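Local coordinates for protein inorganic pyrophosphatase (Helicobacter pylori, PDB 2BQX) that catalyses the magnesium-dependent hydrolysis of inorganic pyrophosphate to two phosphate ions, working as a homohexamer, at residues A[13-18]-A[55-60]. Residues are numbered along the deposited sequence; the frame is centred on the assembly and turned at random.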
loop_
_atom_site.group_PDB
_atom_site.type_symbol
_atom_site.label_atom_id
_atom_site.label_comp_id
_atom_site.label_asym_id
_atom_site.label_seq_id
_atom_site.Cartn_x
_atom_site.Cartn_y
_atom_site.Cartn_z
ATOM N N ASP A 13 -11.119 12.426 28.868
ATOM C CA ASP A 13 -10.047 11.442 28.828
ATOM C C ASP A 13 -10.496 10.121 28.215
ATOM O O ASP A 13 -9.785 9.125 28.294
ATOM C CB ASP A 13 -9.492 11.198 30.233
ATOM C CG ASP A 13 -8.726 12.393 30.775
ATOM O OD1 ASP A 13 -7.842 12.913 30.059
ATOM O OD2 ASP A 13 -9.003 12.807 31.918
ATOM N N SER A 14 -11.680 10.117 27.614
ATOM C CA SER A 14 -12.213 8.925 26.962
ATOM C C SER A 14 -13.481 9.279 26.192
ATOM O O SER A 14 -14.560 8.770 26.492
ATOM C CB SER A 14 -12.526 7.837 27.991
ATOM O OG SER A 14 -12.970 6.647 27.352
ATOM N N LEU A 15 -13.350 10.166 25.207
ATOM C CA LEU A 15 -14.501 10.580 24.414
ATOM C C LEU A 15 -14.540 9.844 23.083
ATOM O O LEU A 15 -13.500 9.543 22.492
ATOM C CB LEU A 15 -14.477 12.091 24.163
ATOM C CG LEU A 15 -13.438 12.664 23.203
ATOM C CD1 LEU A 15 -13.780 14.112 22.894
ATOM C CD2 LEU A 15 -12.053 12.551 23.800
ATOM N N CYS A 16 -15.747 9.556 22.610
ATOM C CA CYS A 16 -15.894 8.850 21.350
ATOM C C CYS A 16 -15.670 9.758 20.155
ATOM O O CYS A 16 -16.186 10.875 20.093
ATOM C CB CYS A 16 -17.284 8.215 21.243
ATOM S SG CYS A 16 -17.563 6.823 22.362
ATOM N N VAL A 17 -14.883 9.275 19.204
ATOM C CA VAL A 17 -14.627 10.032 17.996
ATOM C C VAL A 17 -14.954 9.144 16.808
ATOM O O VAL A 17 -14.413 8.043 16.670
ATOM C CB VAL A 17 -13.156 10.498 17.904
ATOM C CG1 VAL A 17 -12.933 11.231 16.586
ATOM C CG2 VAL A 17 -12.830 11.421 19.069
ATOM N N VAL A 18 -15.883 9.612 15.981
ATOM C CA VAL A 18 -16.283 8.892 14.782
ATOM C C VAL A 18 -15.329 9.342 13.686
ATOM O O VAL A 18 -15.316 10.509 13.305
ATOM C CB VAL A 18 -17.734 9.235 14.370
ATOM C CG1 VAL A 18 -18.077 8.555 13.056
ATOM C CG2 VAL A 18 -18.699 8.780 15.459
ATOM N N GLY A 55 -12.189 13.179 12.614
ATOM C CA GLY A 55 -13.579 12.817 12.814
ATOM C C GLY A 55 -14.355 13.823 13.641
ATOM O O GLY A 55 -13.966 14.985 13.750
ATOM N N PHE A 56 -15.457 13.381 14.231
ATOM C CA PHE A 56 -16.270 14.274 15.049
ATOM C C PHE A 56 -16.735 13.575 16.317
ATOM O O PHE A 56 -16.713 12.345 16.408
ATOM C CB PHE A 56 -17.484 14.761 14.248
ATOM C CG PHE A 56 -18.502 13.686 13.972
ATOM C CD1 PHE A 56 -19.464 13.355 14.927
ATOM C CD2 PHE A 56 -18.478 12.981 12.770
ATOM C CE1 PHE A 56 -20.382 12.340 14.691
ATOM C CE2 PHE A 56 -19.392 11.963 12.524
ATOM C CZ PHE A 56 -20.348 11.640 13.487
ATOM N N VAL A 57 -17.161 14.367 17.297
ATOM C CA VAL A 57 -17.655 13.823 18.553
ATOM C C VAL A 57 -19.173 13.862 18.504
ATOM O O VAL A 57 -19.770 14.932 18.403
ATOM C CB VAL A 57 -17.186 14.656 19.759
ATOM C CG1 VAL A 57 -17.600 13.961 21.043
ATOM C CG2 VAL A 57 -15.681 14.857 19.709
ATOM N N PRO A 58 -19.821 12.690 18.566
ATOM C CA PRO A 58 -21.281 12.591 18.525
ATOM C C PRO A 58 -21.972 13.375 19.632
ATOM O O PRO A 58 -21.410 13.588 20.707
ATOM C CB PRO A 58 -21.534 11.092 18.679
ATOM C CG PRO A 58 -20.307 10.476 18.115
ATOM C CD PRO A 58 -19.213 11.352 18.662
ATOM N N ASN A 59 -23.198 13.797 19.357
ATOM C CA ASN A 59 -24.000 14.522 20.336
ATOM C C ASN A 59 -23.343 15.780 20.873
ATOM O O ASN A 59 -23.370 16.045 22.074
ATOM C CB ASN A 59 -24.352 13.588 21.493
ATOM C CG ASN A 59 -24.994 12.308 21.019
ATOM O OD1 ASN A 59 -25.974 12.336 20.276
ATOM N ND2 ASN A 59 -24.444 11.173 21.442
ATOM N N THR A 60 -22.748 16.552 19.975
ATOM C CA THR A 60 -22.115 17.803 20.345
ATOM C C THR A 60 -22.506 18.807 19.277
ATOM O O THR A 60 -22.970 18.428 18.199
ATOM C CB THR A 60 -20.577 17.683 20.386
ATOM O OG1 THR A 60 -20.079 17.432 19.067
ATOM C CG2 THR A 60 -20.156 16.557 21.324
#
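Val18 and Phe56 form a hydrogen-bonded antiparallel pair in the beta barrel of the OB-like fold of family I soluble pyrophosphatases, where strand 14-21 lies against strand 53-56. Two backbone bonds close the pair. Val18 N gives a nearly straight one to Phe56 O (2.9 Å, 164° at the hydrogen), and Phe56 N returns a more bent one to Val18 O. Phe56 O also receives a CA-H...O contact from Val17 CA, and Gly55, with no side chain, sets its CA against Val18 O at 2.9 Å in another. Beside the bonds, the two side chains run the same way. Phe56 has CG between its own N and carbonyl carbon (chi1 69°), which turns one ring face to Val18, with CB over it, offset toward the rim, in a CH-pi contact 3.9 Å from the centroid. Val18 CG2 meets Pro58 CG tightly at 3.5 Å. The two short segments run 115° apart end to end, and the only bridge between them is the one at Val18 and Phe56. Pro58 CD and Val57 CG1 close over Cys16 O, 3.4 Å from Pro58 CD, and this buried carbonyl oxygen has no polar partner in the model. One residue earlier on the strand, Leu15 CD1 touches Val57 CG2, the two side chains crossing at about a right angle. Thr60 OG1 bonds to Val57 O across residues 57-60, and also to Val68 N. Strand 83-96 pairs with strand 14-21 through Ala86, where Ser14 and Leu15 make a classic bulge, and through Val84; strand 69-72 bonds to Gly55 through Ala70. Phe56 approaches Asp69, a predicted magnesium ligand, while Leu15 packs on Leu164 and Thr60 on Ala167, both of helix 157-171.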